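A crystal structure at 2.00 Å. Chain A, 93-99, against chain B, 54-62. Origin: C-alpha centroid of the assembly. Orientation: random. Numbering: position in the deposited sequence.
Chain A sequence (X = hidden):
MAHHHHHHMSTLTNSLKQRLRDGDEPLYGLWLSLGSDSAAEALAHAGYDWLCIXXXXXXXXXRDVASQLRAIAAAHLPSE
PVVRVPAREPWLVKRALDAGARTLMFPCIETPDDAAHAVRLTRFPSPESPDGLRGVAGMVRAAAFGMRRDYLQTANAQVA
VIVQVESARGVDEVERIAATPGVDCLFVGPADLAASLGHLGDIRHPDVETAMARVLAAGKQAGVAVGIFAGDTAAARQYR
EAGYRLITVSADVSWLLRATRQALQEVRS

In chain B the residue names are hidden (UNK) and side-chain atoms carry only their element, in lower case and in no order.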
# COMPACT_ATOMS: atom_id res chain seq x y z
N VAL A 93 -17.65 -3.07 -13.51
CA VAL A 93 -17.54 -2.39 -14.81
C VAL A 93 -17.44 -0.88 -14.63
O VAL A 93 -16.66 -0.25 -15.30
CB VAL A 93 -18.73 -2.75 -15.72
CG1 VAL A 93 -18.83 -1.88 -16.98
CG2 VAL A 93 -18.66 -4.22 -16.10
N LYS A 94 -18.26 -0.34 -13.74
CA LYS A 94 -18.22 1.04 -13.31
C LYS A 94 -16.81 1.41 -12.83
O LYS A 94 -16.26 2.42 -13.25
CB LYS A 94 -19.22 1.17 -12.17
CG LYS A 94 -19.71 2.53 -11.83
CD LYS A 94 -20.88 2.41 -10.86
CE LYS A 94 -22.14 1.92 -11.51
NZ LYS A 94 -23.10 1.48 -10.46
N ARG A 95 -16.24 0.61 -11.94
CA ARG A 95 -14.86 0.86 -11.45
C ARG A 95 -13.83 0.99 -12.61
O ARG A 95 -13.03 1.91 -12.67
CB ARG A 95 -14.40 -0.22 -10.48
CG ARG A 95 -15.02 -0.19 -9.08
CD ARG A 95 -14.72 1.05 -8.30
NE ARG A 95 -15.17 0.94 -6.90
CZ ARG A 95 -14.53 0.29 -5.93
NH1 ARG A 95 -13.41 -0.41 -6.17
NH2 ARG A 95 -15.04 0.30 -4.70
N ALA A 96 -13.88 0.06 -13.55
CA ALA A 96 -12.90 0.07 -14.64
C ALA A 96 -13.12 1.28 -15.57
O ALA A 96 -12.18 1.97 -15.90
CB ALA A 96 -12.99 -1.22 -15.43
N LEU A 97 -14.35 1.55 -15.93
CA LEU A 97 -14.64 2.72 -16.78
C LEU A 97 -14.34 4.02 -16.07
O LEU A 97 -13.73 4.94 -16.66
CB LEU A 97 -16.11 2.72 -17.24
CG LEU A 97 -16.49 1.61 -18.23
CD1 LEU A 97 -17.96 1.76 -18.53
CD2 LEU A 97 -15.69 1.58 -19.51
N ASP A 98 -14.74 4.15 -14.81
CA ASP A 98 -14.41 5.37 -14.09
C ASP A 98 -12.88 5.66 -13.99
O ASP A 98 -12.47 6.81 -14.00
CB ASP A 98 -15.05 5.36 -12.71
CG ASP A 98 -16.57 5.59 -12.76
OD1 ASP A 98 -17.17 5.99 -13.79
OD2 ASP A 98 -17.18 5.39 -11.69
N ALA A 99 -12.07 4.61 -13.89
CA ALA A 99 -10.62 4.71 -13.78
C ALA A 99 -9.96 5.10 -15.12
O ALA A 99 -8.76 5.42 -15.16
CB ALA A 99 -10.03 3.39 -13.30
N UNK B 54 -17.10 7.53 -0.86
CA UNK B 54 -17.74 6.84 -1.97
C UNK B 54 -16.99 5.58 -2.43
O UNK B 54 -15.82 5.68 -2.76
o UNK B 54 -19.42 6.32 -4.10
c UNK B 54 -18.69 7.32 -4.28
o UNK B 54 -18.66 7.99 -5.34
c UNK B 54 -17.81 7.81 -3.16
N UNK B 55 -17.66 4.41 -2.42
CA UNK B 55 -17.12 3.15 -2.96
C UNK B 55 -17.73 2.83 -4.33
O UNK B 55 -17.26 1.89 -5.00
s UNK B 55 -17.44 0.61 0.38
c UNK B 55 -16.22 -0.58 -0.21
c UNK B 55 -17.43 1.93 -2.06
c UNK B 55 -17.02 2.06 -0.59
N UNK B 56 -18.76 3.56 -4.75
CA UNK B 56 -19.40 3.31 -6.05
C UNK B 56 -18.61 3.93 -7.19
O UNK B 56 -18.19 3.22 -8.11
o UNK B 56 -23.62 3.32 -8.49
c UNK B 56 -22.91 3.86 -7.60
c UNK B 56 -20.84 3.77 -6.12
c UNK B 56 -21.59 3.20 -7.32
o UNK B 56 -23.25 4.89 -6.97
N UNK B 57 -18.41 5.24 -7.11
CA UNK B 57 -17.75 6.02 -8.13
C UNK B 57 -16.44 6.62 -7.69
O UNK B 57 -16.05 7.65 -8.20
n UNK B 57 -19.54 6.14 -10.74
c UNK B 57 -18.64 7.17 -8.63
c UNK B 57 -20.69 5.77 -11.27
c UNK B 57 -21.10 6.68 -9.31
n UNK B 57 -21.66 6.10 -10.42
c UNK B 57 -19.76 6.70 -9.50
N UNK B 58 -15.75 5.96 -6.78
CA UNK B 58 -14.38 6.27 -6.53
C UNK B 58 -13.76 4.93 -6.08
O UNK B 58 -14.46 4.08 -5.56
c UNK B 58 -14.29 7.33 -5.46
N UNK B 59 -12.44 4.77 -6.23
CA UNK B 59 -11.83 3.47 -5.96
C UNK B 59 -11.45 3.27 -4.50
O UNK B 59 -10.25 3.16 -4.15
c UNK B 59 -10.59 3.49 -6.85
c UNK B 59 -10.14 4.93 -6.75
c UNK B 59 -11.44 5.76 -6.68
N UNK B 60 -12.45 3.20 -3.64
CA UNK B 60 -12.23 2.94 -2.21
C UNK B 60 -12.67 1.53 -1.90
O UNK B 60 -13.88 1.24 -1.95
c UNK B 60 -12.40 5.36 -1.39
n UNK B 60 -13.21 6.33 -1.80
o UNK B 60 -11.20 5.57 -1.07
c UNK B 60 -13.01 3.95 -1.35
N UNK B 61 -11.73 0.65 -1.59
CA UNK B 61 -12.10 -0.70 -1.19
C UNK B 61 -12.05 -0.77 0.32
O UNK B 61 -11.98 0.28 0.95
c UNK B 61 -11.63 -1.88 -3.41
o UNK B 61 -10.81 -2.26 -4.24
c UNK B 61 -11.20 -1.74 -1.94
o UNK B 61 -12.80 -1.60 -3.75
N UNK B 62 -12.14 -1.96 0.90
CA UNK B 62 -12.30 -2.09 2.32
C UNK B 62 -11.21 -1.44 3.15
O UNK B 62 -11.50 -0.75 4.11
c UNK B 62 -12.46 -3.57 2.72
o UNK B 62 -13.70 -4.02 2.22
O HOH W 1 -16.13 3.65 -10.00

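Position 54 carries four side-chain atoms: two carbons, the second bearing two oxygens. None reaches chain A. A carboxylate on a single methylene is aspartate, Asp B54. Its oxygens face the chain's own backbone. OD1 accepts a hydrogen bond from N of position 56 at 2.9 Å.

Position 55 has an unbranched run of two carbons, a sulfur and a final carbon. CB of position 55 lies 3.9 Å from Arg A95 NH2, and the backbone O 2.7 Å from the same atom. A thioether of this length is methionine, Met B55. Its backbone matters more than its side chain. Met B55 O accepts hydrogen bonds from Arg A95 NH2 and, at 3.0 Å, from Arg A95 NE.

Position 56 has three carbons, the third carrying two oxygens. One oxygen is 2.7 Å from Lys A94 NZ. The extra carbon relative to position 54 makes this glutamate, Glu B56. Its CA-to-CB bond points away from chain A, but the extended chain, with chi1 and chi2 both t, brings OE2 to the lysine. The pair is a salt bridge.

Position 57 shows one carbon and then a five-membered ring of three carbons and two nitrogens. One ring nitrogen of position 57 is 2.7 Å from Asp A98 OD2, and a ring carbon is 3.4 Å from Lys A94 CD. The ring is an imidazole, so the residue is histidine, His B57. The nitrogen is ND1, which donates a hydrogen bond to Asp A98 OD2, with the acceptor near the ring plane. The carbon is CE1.

Position 58 has a single side-chain carbon. It points away from chain A. The carbonyl oxygen of position 58 lies over one face of the Arg A95 guanidinium. This is alanine, Ala B58. Ala B58 O is 3.5 Å from Arg A95 NE, but the angle is too poor for a hydrogen bond.

Position 59 has three carbons that close a ring onto the backbone nitrogen. CA of position 59 lies over the same guanidinium face, 4.2 Å from Arg A95 CZ. The residue is proline, Pro B59.

Position 60 has two carbons, the second bearing one oxygen and one nitrogen. Its CA-to-CB bond points away from chain A, and the side chain makes no close contact there. This is an amide, asparagine, Asn B60. The side chain turns back into its own chain, where ND2 donates to Asp B54 O at 2.9 Å.

Position 61 again has two carbons, the second with two oxygens. One oxygen is 2.8 Å from Arg A95 NH1. This is aspartate, Asp B61. OD1 accepts from that NH1 and also from Arg A95 NH2 at 3.1 Å, within a salt bridge.

Position 62 has one carbon and one oxygen. It does not reach chain A. This is serine, Ser B62.

The contact works through one helical segment set against an irregular loop. Arg A95 is its centre, with Met B55 O and Asp B61 OD1 near the guanidinium plane and loop backbone over one face. Lys A94 and Asp A98, one turn apart, bind Glu B56 and His B57. One water donates to both Asp A98 OD2 (2.6 Å) and Glu B56 O (2.8 Å), bridging the chains.

Chain B 54-62: DMEHAPNDS
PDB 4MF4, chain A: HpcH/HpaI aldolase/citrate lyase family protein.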